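Local coordinates for regulatory protein SdiA (Escherichia coli, PDB 4LFU) that activates transcription of the ftsQAZ cell-division gene cluster and binds AI-1 autoinducers, which would enable Escherichia coli to detect other bacteria, at residues A[7-12]-A[155-160]; A[11-16]-A[27-32]; A[42-47]-A[159-164]. All coordinates share one frame; numbering follows the deposited sequence.

The three contacts illustrate how the helices of an α/β sensor domain are tied to one another and to its sheet. Contact 2 (11-16 with 27-32) joins helices 6-19 and 23-36, neighbours in the chain, and closes before contact 3 (42-47 with 159-164) opens on strand 41-47. Contact 1 (7-12 with 155-160) starts on the same helix as contact 2 and ends on the same helix, 147-167, as contact 3. Centres of contacts 1 and 2 are about 8 Å apart; that of contact 3 lies about 13 and 12 Å from them. Contacts 1 and 2 tie three helices together, and contact 3 seats one of them on the sheet of the autoinducer-binding domain; all three also reach the second subunit.

Contact 1: A[7-12]-A[155-160]; sequences FSWRRT and QLLVRE
With CG anti to the backbone N in Trp-9 (chi1 -176°) and again in Leu-156 (chi1 -176°), the indole and the leucine branch extend towards each other from opposite directions. The outer end of the six-membered ring makes the contact: Trp-9 CZ3 lies 3.7 Å from Leu-156 CD1. Leu-157 crosses the indole at about a right angle, its CG meeting the ring edge 4.1 Å from Trp-9 CH2. The neighbouring Arg-10 meets the same methyl of Leu-156, its CG 3.3 Å from Leu-156 CD1, a close contact made by the aliphatic stem of the arginine. No hydrogen bond spans the pair. Polar groups pair locally instead, as where Arg-159 NH1 meets Glu-160 OE2 at 3.1 Å, on its syn side but tilted out of the carboxylate plane, in a salt bridge between consecutive residues. Lys-153 makes a cation-pi contact with Trp-9, and Leu-157 also reaches Leu-133 and Phe-135 of the sheet. Segments 7-12 and 155-160 run nearly parallel, their axes 10° apart in direction and 11.3 Å apart at closest approach, an apolar side-by-side helix pair of the kind that layers one side of the sheet in the α/β/α autoinducer-binding domain of LuxR-type receptors.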
loop_
_atom_site.group_PDB
_atom_site.type_symbol
_atom_site.label_atom_id
_atom_site.label_comp_id
_atom_site.label_asym_id
_atom_site.label_seq_id
_atom_site.Cartn_x
_atom_site.Cartn_y
_atom_site.Cartn_z
ATOM N N PHE A 7 16.554 3.403 -18.790
ATOM C CA PHE A 7 17.330 3.946 -17.668
ATOM C C PHE A 7 17.458 5.471 -17.710
ATOM O O PHE A 7 17.402 6.123 -16.669
ATOM C CB PHE A 7 18.727 3.304 -17.620
ATOM C CG PHE A 7 18.756 1.903 -17.047
ATOM C CD1 PHE A 7 17.591 1.152 -16.900
ATOM C CD2 PHE A 7 19.966 1.324 -16.687
ATOM C CE1 PHE A 7 17.625 -0.149 -16.376
ATOM C CE2 PHE A 7 20.018 0.019 -16.166
ATOM C CZ PHE A 7 18.840 -0.720 -16.014
ATOM N N SER A 8 17.631 6.041 -18.904
ATOM C CA SER A 8 17.737 7.501 -19.036
ATOM C C SER A 8 16.372 8.171 -18.978
ATOM O O SER A 8 16.206 9.195 -18.300
ATOM C CB SER A 8 18.511 7.918 -20.297
ATOM O OG SER A 8 17.843 7.534 -21.491
ATOM N N TRP A 9 15.397 7.590 -19.678
ATOM C CA TRP A 9 14.007 8.035 -19.576
ATOM C C TRP A 9 13.605 8.158 -18.111
ATOM O O TRP A 9 13.146 9.219 -17.677
ATOM C CB TRP A 9 13.053 7.085 -20.331
ATOM C CG TRP A 9 11.613 7.594 -20.315
ATOM C CD1 TRP A 9 11.045 8.477 -21.194
ATOM C CD2 TRP A 9 10.593 7.270 -19.356
ATOM N NE1 TRP A 9 9.739 8.713 -20.848
ATOM C CE2 TRP A 9 9.433 7.986 -19.726
ATOM C CE3 TRP A 9 10.545 6.437 -18.233
ATOM C CZ2 TRP A 9 8.227 7.900 -18.997
ATOM C CZ3 TRP A 9 9.341 6.350 -17.506
ATOM C CH2 TRP A 9 8.205 7.086 -17.889
ATOM N N ARG A 10 13.813 7.083 -17.353
ATOM C CA ARG A 10 13.460 7.034 -15.928
ATOM C C ARG A 10 14.162 8.115 -15.106
ATOM O O ARG A 10 13.549 8.729 -14.237
ATOM C CB ARG A 10 13.738 5.635 -15.347
ATOM C CG ARG A 10 13.323 5.445 -13.877
ATOM C CD ARG A 10 13.634 4.038 -13.353
ATOM N NE ARG A 10 14.743 4.054 -12.394
ATOM C CZ ARG A 10 14.596 4.125 -11.072
ATOM N NH1 ARG A 10 13.387 4.176 -10.525
ATOM N NH2 ARG A 10 15.663 4.141 -10.292
ATOM N N ARG A 11 15.447 8.330 -15.392
ATOM C CA ARG A 11 16.275 9.324 -14.700
ATOM C C ARG A 11 15.710 10.754 -14.878
ATOM O O ARG A 11 15.552 11.503 -13.904
ATOM C CB ARG A 11 17.736 9.212 -15.194
ATOM C CG ARG A 11 18.814 9.373 -14.126
ATOM C CD ARG A 11 20.114 8.544 -14.432
ATOM N NE ARG A 11 20.511 8.533 -15.849
ATOM C CZ ARG A 11 20.693 7.434 -16.588
ATOM N NH1 ARG A 11 20.545 6.221 -16.055
ATOM N NH2 ARG A 11 21.033 7.545 -17.873
ATOM N N THR A 12 15.380 11.102 -16.123
ATOM C CA THR A 12 14.735 12.384 -16.452
ATOM C C THR A 12 13.365 12.583 -15.779
ATOM O O THR A 12 13.055 13.675 -15.294
ATOM C CB THR A 12 14.535 12.526 -17.981
ATOM O OG1 THR A 12 15.695 12.044 -18.667
ATOM C CG2 THR A 12 14.254 13.978 -18.363
ATOM N N GLN A 155 4.236 2.584 -14.791
ATOM C CA GLN A 155 4.523 2.302 -13.393
ATOM C C GLN A 155 5.071 3.528 -12.722
ATOM O O GLN A 155 4.598 3.888 -11.657
ATOM C CB GLN A 155 5.514 1.160 -13.221
ATOM C CG GLN A 155 4.902 -0.158 -12.923
ATOM C CD GLN A 155 5.952 -1.233 -12.762
ATOM O OE1 GLN A 155 6.842 -1.116 -11.918
ATOM N NE2 GLN A 155 5.865 -2.286 -13.582
ATOM N N LEU A 156 6.052 4.159 -13.368
ATOM C CA LEU A 156 6.680 5.403 -12.872
ATOM C C LEU A 156 5.743 6.607 -12.889
ATOM O O LEU A 156 5.683 7.353 -11.907
ATOM C CB LEU A 156 7.988 5.706 -13.643
ATOM C CG LEU A 156 8.905 6.891 -13.289
ATOM C CD1 LEU A 156 10.279 6.710 -13.952
ATOM C CD2 LEU A 156 8.308 8.282 -13.679
ATOM N N LEU A 157 5.009 6.782 -13.993
ATOM C CA LEU A 157 4.081 7.920 -14.177
ATOM C C LEU A 157 2.986 7.987 -13.154
ATOM O O LEU A 157 2.686 9.058 -12.660
ATOM C CB LEU A 157 3.442 7.909 -15.575
ATOM C CG LEU A 157 4.415 8.203 -16.721
ATOM C CD1 LEU A 157 3.742 7.933 -18.077
ATOM C CD2 LEU A 157 4.906 9.621 -16.644
ATOM N N VAL A 158 2.382 6.845 -12.837
ATOM C CA VAL A 158 1.326 6.828 -11.827
ATOM C C VAL A 158 1.898 7.107 -10.436
ATOM O O VAL A 158 1.269 7.824 -9.657
ATOM C CB VAL A 158 0.422 5.532 -11.876
ATOM C CG1 VAL A 158 1.177 4.285 -11.493
ATOM C CG2 VAL A 158 -0.831 5.689 -10.997
ATOM N N ARG A 159 3.081 6.570 -10.137
ATOM C CA ARG A 159 3.684 6.746 -8.821
ATOM C C ARG A 159 4.113 8.175 -8.606
ATOM O O ARG A 159 3.714 8.811 -7.642
ATOM C CB ARG A 159 4.891 5.818 -8.634
ATOM C CG ARG A 159 5.385 5.756 -7.200
ATOM C CD ARG A 159 6.823 5.286 -7.136
ATOM N NE ARG A 159 7.249 5.034 -5.759
ATOM C CZ ARG A 159 7.734 5.953 -4.926
ATOM N NH1 ARG A 159 7.866 7.218 -5.309
ATOM N NH2 ARG A 159 8.089 5.605 -3.696
ATOM N N GLU A 160 4.914 8.681 -9.533
ATOM C CA GLU A 160 5.528 10.023 -9.402
ATOM C C GLU A 160 4.519 11.151 -9.447
ATOM O O GLU A 160 4.632 12.103 -8.671
ATOM C CB GLU A 160 6.621 10.255 -10.455
ATOM C CG GLU A 160 7.825 9.331 -10.290
ATOM C CD GLU A 160 8.307 9.254 -8.847
ATOM O OE1 GLU A 160 8.680 10.313 -8.276
ATOM O OE2 GLU A 160 8.325 8.137 -8.286
#

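Contact 2: A[11-16]-A[27-32]; sequences RTMLLR and YHEIEL
Arg-16 NH1 donates to Glu-29 OE2 at 2.8 Å, forming a salt bridge that is the polar centre of this helix pair. The bond is bent, with 132° at the hydrogen. The carboxylate oxygen sits at the edge of the guanidinium, in its plane, yet the nitrogen approaches from above the carboxylate plane, 43° out of it. The two flat groups are thus steeply inclined to each other and pair through a single N-H and a single oxygen, while Glu-29 OE1 lies 3.7 Å from Arg-16 CD, against the aliphatic part of the arginine. On another flank Met-13 brings its methyl group, CE, to 3.5 Å from the same Glu-29 OE2 and to 3.9 Å from Glu-29 CG. A bend in the glutamate chain (chi2 56°) turns its carboxylate into this position. Further out, Gln-33 NE2, one turn along helix 23-36, gives Glu-29 OE2 a second hydrogen bond, and Met-13 rests on Leu-156 of helix 147-167. Glu-29 is buried, so charge compensation from Arg-16 together with the amide donor would be expected to stabilise the ionised carboxylate beside the apolar thioether.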
loop_
_atom_site.group_PDB
_atom_site.type_symbol
_atom_site.label_atom_id
_atom_site.label_comp_id
_atom_site.label_asym_id
_atom_site.label_seq_id
_atom_site.Cartn_x
_atom_site.Cartn_y
_atom_site.Cartn_z
ATOM N N ARG A 11 15.447 8.330 -15.392
ATOM C CA ARG A 11 16.275 9.324 -14.700
ATOM C C ARG A 11 15.710 10.754 -14.878
ATOM O O ARG A 11 15.552 11.503 -13.904
ATOM C CB ARG A 11 17.736 9.212 -15.194
ATOM C CG ARG A 11 18.814 9.373 -14.126
ATOM C CD ARG A 11 20.114 8.544 -14.432
ATOM N NE ARG A 11 20.511 8.533 -15.849
ATOM C CZ ARG A 11 20.693 7.434 -16.588
ATOM N NH1 ARG A 11 20.545 6.221 -16.055
ATOM N NH2 ARG A 11 21.033 7.545 -17.873
ATOM N N THR A 12 15.380 11.102 -16.123
ATOM C CA THR A 12 14.735 12.384 -16.452
ATOM C C THR A 12 13.365 12.583 -15.779
ATOM O O THR A 12 13.055 13.675 -15.294
ATOM C CB THR A 12 14.535 12.526 -17.981
ATOM O OG1 THR A 12 15.695 12.044 -18.667
ATOM C CG2 THR A 12 14.254 13.978 -18.363
ATOM N N MET A 13 12.549 11.530 -15.759
ATOM C CA MET A 13 11.178 11.655 -15.258
ATOM C C MET A 13 11.114 11.866 -13.751
ATOM O O MET A 13 10.341 12.702 -13.278
ATOM C CB MET A 13 10.297 10.477 -15.714
ATOM C CG MET A 13 10.065 10.421 -17.220
ATOM S SD MET A 13 9.486 11.982 -17.968
ATOM C CE MET A 13 7.883 12.168 -17.180
ATOM N N LEU A 14 11.927 11.115 -13.002
ATOM C CA LEU A 14 12.043 11.305 -11.553
ATOM C C LEU A 14 12.414 12.737 -11.237
ATOM O O LEU A 14 11.825 13.364 -10.357
ATOM C CB LEU A 14 13.086 10.354 -10.956
ATOM C CG LEU A 14 12.687 8.885 -11.045
ATOM C CD1 LEU A 14 13.823 7.969 -10.626
ATOM C CD2 LEU A 14 11.437 8.633 -10.206
ATOM N N LEU A 15 13.383 13.267 -11.973
ATOM C CA LEU A 15 13.822 14.634 -11.741
ATOM C C LEU A 15 12.730 15.644 -12.087
ATOM O O LEU A 15 12.481 16.563 -11.305
ATOM C CB LEU A 15 15.140 14.926 -12.474
ATOM C CG LEU A 15 16.402 14.590 -11.664
ATOM C CD1 LEU A 15 17.647 14.386 -12.570
ATOM C CD2 LEU A 15 16.666 15.673 -10.573
ATOM N N ARG A 16 12.071 15.462 -13.233
ATOM C CA ARG A 16 10.956 16.328 -13.623
ATOM C C ARG A 16 9.834 16.375 -12.602
ATOM O O ARG A 16 9.347 17.439 -12.298
ATOM C CB ARG A 16 10.393 15.936 -14.987
ATOM C CG ARG A 16 10.847 16.823 -16.119
ATOM C CD ARG A 16 10.073 16.509 -17.370
ATOM N NE ARG A 16 10.980 16.351 -18.500
ATOM C CZ ARG A 16 10.684 15.707 -19.623
ATOM N NH1 ARG A 16 9.489 15.141 -19.782
ATOM N NH2 ARG A 16 11.593 15.621 -20.590
ATOM N N TYR A 27 -0.204 17.575 -14.059
ATOM C CA TYR A 27 -1.207 17.216 -15.068
ATOM C C TYR A 27 -0.732 17.453 -16.490
ATOM O O TYR A 27 -0.927 16.607 -17.358
ATOM C CB TYR A 27 -2.538 17.906 -14.815
ATOM C CG TYR A 27 -3.135 17.549 -13.486
ATOM C CD1 TYR A 27 -3.254 16.221 -13.085
ATOM C CD2 TYR A 27 -3.596 18.531 -12.636
ATOM C CE1 TYR A 27 -3.815 15.889 -11.842
ATOM C CE2 TYR A 27 -4.148 18.217 -11.406
ATOM C CZ TYR A 27 -4.253 16.897 -11.015
ATOM O OH TYR A 27 -4.814 16.593 -9.783
ATOM N N HIS A 28 -0.057 18.573 -16.710
ATOM C CA HIS A 28 0.475 18.887 -18.031
ATOM C C HIS A 28 1.508 17.861 -18.502
ATOM O O HIS A 28 1.509 17.474 -19.673
ATOM C CB HIS A 28 1.052 20.313 -18.073
ATOM C CG HIS A 28 1.606 20.682 -19.413
ATOM N ND1 HIS A 28 2.961 20.681 -19.684
ATOM C CD2 HIS A 28 0.986 21.018 -20.572
ATOM C CE1 HIS A 28 3.150 21.015 -20.951
ATOM N NE2 HIS A 28 1.969 21.224 -21.511
ATOM N N GLU A 29 2.378 17.422 -17.589
ATOM C CA GLU A 29 3.383 16.400 -17.884
ATOM C C GLU A 29 2.762 15.043 -18.199
ATOM O O GLU A 29 3.251 14.337 -19.079
ATOM C CB GLU A 29 4.397 16.284 -16.736
ATOM C CG GLU A 29 5.624 15.380 -17.011
ATOM C CD GLU A 29 6.411 15.782 -18.265
ATOM O OE1 GLU A 29 6.627 17.000 -18.477
ATOM O OE2 GLU A 29 6.814 14.882 -19.043
ATOM N N ILE A 30 1.691 14.673 -17.487
ATOM C CA ILE A 30 0.970 13.424 -17.776
ATOM C C ILE A 30 0.322 13.485 -19.154
ATOM O O ILE A 30 0.416 12.522 -19.915
ATOM C CB ILE A 30 -0.105 13.077 -16.729
ATOM C CG1 ILE A 30 0.551 12.646 -15.411
ATOM C CG2 ILE A 30 -1.059 11.990 -17.276
ATOM C CD1 ILE A 30 -0.393 12.759 -14.210
ATOM N N GLU A 31 -0.297 14.626 -19.471
ATOM C CA GLU A 31 -0.857 14.865 -20.813
ATOM C C GLU A 31 0.193 14.726 -21.929
ATOM O O GLU A 31 -0.023 14.005 -22.903
ATOM C CB GLU A 31 -1.566 16.220 -20.903
ATOM C CG GLU A 31 -2.246 16.421 -22.262
ATOM C CD GLU A 31 -3.060 17.698 -22.348
ATOM O OE1 GLU A 31 -4.258 17.607 -22.711
ATOM O OE2 GLU A 31 -2.508 18.792 -22.046
ATOM N N LEU A 32 1.336 15.387 -21.756
ATOM C CA LEU A 32 2.472 15.259 -22.684
ATOM C C LEU A 32 2.979 13.827 -22.858
ATOM O O LEU A 32 3.249 13.402 -23.982
ATOM C CB LEU A 32 3.610 16.186 -22.257
ATOM C CG LEU A 32 4.606 16.716 -23.299
ATOM C CD1 LEU A 32 6.024 16.132 -23.102
ATOM C CD2 LEU A 32 4.109 16.580 -24.773
#

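Contact 3: A[42-47]-A[159-164]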
loop_
_atom_site.group_PDB
_atom_site.type_symbol
_atom_site.label_atom_id
_atom_site.label_comp_id
_atom_site.label_asym_id
_atom_site.label_seq_id
_atom_site.Cartn_x
_atom_site.Cartn_y
_atom_site.Cartn_z
ATOM N N TYR A 42 -6.028 11.092 -20.977
ATOM C CA TYR A 42 -5.650 10.474 -19.710
ATOM C C TYR A 42 -6.739 10.824 -18.705
ATOM O O TYR A 42 -7.509 11.772 -18.907
ATOM C CB TYR A 42 -4.303 11.014 -19.218
ATOM C CG TYR A 42 -4.400 12.425 -18.651
ATOM C CD1 TYR A 42 -4.321 13.531 -19.496
ATOM C CD2 TYR A 42 -4.577 12.650 -17.270
ATOM C CE1 TYR A 42 -4.440 14.805 -19.016
ATOM C CE2 TYR A 42 -4.681 13.946 -16.764
ATOM C CZ TYR A 42 -4.607 15.014 -17.657
ATOM O OH TYR A 42 -4.710 16.324 -17.232
ATOM N N SER A 43 -6.822 10.028 -17.646
ATOM C CA SER A 43 -7.571 10.382 -16.469
ATOM C C SER A 43 -6.802 9.887 -15.238
ATOM O O SER A 43 -6.246 8.806 -15.242
ATOM C CB SER A 43 -8.995 9.812 -16.521
ATOM O OG SER A 43 -9.004 8.402 -16.436
ATOM N N LEU A 44 -6.764 10.698 -14.189
ATOM C CA LEU A 44 -6.125 10.293 -12.955
ATOM C C LEU A 44 -7.236 10.282 -11.909
ATOM O O LEU A 44 -7.808 11.336 -11.628
ATOM C CB LEU A 44 -5.014 11.294 -12.605
ATOM C CG LEU A 44 -3.645 10.845 -12.056
ATOM C CD1 LEU A 44 -3.150 11.850 -10.942
ATOM C CD2 LEU A 44 -3.580 9.393 -11.539
ATOM N N CYS A 45 -7.583 9.083 -11.414
ATOM C CA CYS A 45 -8.656 8.852 -10.410
ATOM C C CYS A 45 -8.104 8.227 -9.145
ATOM O O CYS A 45 -7.299 7.307 -9.200
ATOM C CB CYS A 45 -9.732 7.887 -10.914
ATOM S SG CYS A 45 -10.526 8.375 -12.438
ATOM N N VAL A 46 -8.596 8.709 -8.008
ATOM C CA VAL A 46 -8.113 8.285 -6.704
ATOM C C VAL A 46 -9.311 7.886 -5.873
ATOM O O VAL A 46 -10.148 8.742 -5.575
ATOM C CB VAL A 46 -7.275 9.437 -6.014
ATOM C CG1 VAL A 46 -6.765 9.013 -4.657
ATOM C CG2 VAL A 46 -6.095 9.862 -6.910
ATOM N N ARG A 47 -9.405 6.593 -5.547
ATOM C CA ARG A 47 -10.389 6.072 -4.598
ATOM C C ARG A 47 -9.790 6.174 -3.191
ATOM O O ARG A 47 -8.854 5.454 -2.842
ATOM C CB ARG A 47 -10.813 4.582 -4.885
ATOM C CG ARG A 47 -10.834 4.124 -6.378
ATOM C CD ARG A 47 -11.590 2.750 -6.654
ATOM N NE ARG A 47 -13.027 2.948 -6.445
ATOM C CZ ARG A 47 -14.017 2.452 -7.187
ATOM N NH1 ARG A 47 -13.777 1.673 -8.238
ATOM N NH2 ARG A 47 -15.273 2.747 -6.862
ATOM N N ARG A 159 3.081 6.570 -10.137
ATOM C CA ARG A 159 3.684 6.746 -8.821
ATOM C C ARG A 159 4.113 8.175 -8.606
ATOM O O ARG A 159 3.714 8.811 -7.642
ATOM C CB ARG A 159 4.891 5.818 -8.634
ATOM C CG ARG A 159 5.385 5.756 -7.200
ATOM C CD ARG A 159 6.823 5.286 -7.136
ATOM N NE ARG A 159 7.249 5.034 -5.759
ATOM C CZ ARG A 159 7.734 5.953 -4.926
ATOM N NH1 ARG A 159 7.866 7.218 -5.309
ATOM N NH2 ARG A 159 8.089 5.605 -3.696
ATOM N N GLU A 160 4.914 8.681 -9.533
ATOM C CA GLU A 160 5.528 10.023 -9.402
ATOM C C GLU A 160 4.519 11.151 -9.447
ATOM O O GLU A 160 4.632 12.103 -8.671
ATOM C CB GLU A 160 6.621 10.255 -10.455
ATOM C CG GLU A 160 7.825 9.331 -10.290
ATOM C CD GLU A 160 8.307 9.254 -8.847
ATOM O OE1 GLU A 160 8.680 10.313 -8.276
ATOM O OE2 GLU A 160 8.325 8.137 -8.286
ATOM N N SER A 161 3.518 11.039 -10.328
ATOM C CA SER A 161 2.481 12.073 -10.394
ATOM C C SER A 161 1.730 12.167 -9.078
ATOM O O SER A 161 1.533 13.243 -8.556
ATOM C CB SER A 161 1.533 11.878 -11.589
ATOM O OG SER A 161 0.817 10.650 -11.536
ATOM N N LEU A 162 1.360 11.027 -8.518
ATOM C CA LEU A 162 0.611 11.014 -7.274
ATOM C C LEU A 162 1.486 11.274 -6.043
ATOM O O LEU A 162 0.996 11.821 -5.062
ATOM C CB LEU A 162 -0.165 9.703 -7.122
ATOM C CG LEU A 162 -1.329 9.437 -8.081
ATOM C CD1 LEU A 162 -1.748 7.988 -8.048
ATOM C CD2 LEU A 162 -2.496 10.343 -7.767
ATOM N N MET A 163 2.765 10.884 -6.087
ATOM C CA MET A 163 3.723 11.306 -5.031
ATOM C C MET A 163 3.976 12.816 -5.045
ATOM O O MET A 163 3.947 13.459 -3.981
ATOM C CB MET A 163 5.036 10.518 -5.082
ATOM C CG MET A 163 4.899 9.016 -4.701
ATOM S SD MET A 163 3.993 8.621 -3.171
ATOM C CE MET A 163 4.992 9.481 -1.947
ATOM N N ALA A 164 4.176 13.393 -6.241
ATOM C CA ALA A 164 4.223 14.850 -6.384
ATOM C C ALA A 164 2.968 15.505 -5.826
ATOM O O ALA A 164 3.050 16.430 -5.023
ATOM C CB ALA A 164 4.430 15.253 -7.839
#
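Ser-161 OG, 4.2 Å from Leu-44 CD1 across the contact, turns back onto its own helix: it hydrogen-bonds to Leu-157 O one turn earlier and more weakly to Val-158 O. The torsion that allows this sets OG between the backbone N and the carbonyl carbon (chi1 62°). A buried hydroxyl thus finds its acceptors within helix 147-167, and it meets strand 42-47 merely by van der Waals contact. The rest of the interface is apolar and converges on Leu-162. Its CG stands anti to the carbonyl carbon (chi1 -68°), which carries the branched end out to the strand. There the methyl CD2 meets two strand residues at once, Leu-44 CD1 at 3.6 Å and Val-46 CG2 at 3.7 Å. The second methyl of Leu-44 packs there too, with its CD2 4.0 Å from Leu-162 CD2. Both strand side chains slide past Leu-162 in the opposite direction, so the branched ends lie alongside one another. Leu-44 and Val-46 project from one face of the strand towards the helix, whereas Cys-45 between them points away. Segment 159-164 crosses segment 42-47 at -59°, their axes 10.9 Å apart at closest approach, as helix-on-sheet packing in the α/β/α autoinducer-binding domain. Strand 41-47 itself is hydrogen-bonded between strands 57-61 and 130-137, and Leu-44 extends the apolar layer to Leu-133 of the latter. Helix 23-36 adjoins the same packing through Val-26 and Ile-30, which touch Ser-161, and Ile-30 bridges onward to Tyr-42, so that helices 147-167 and 23-36 lie together on this face of the sheet.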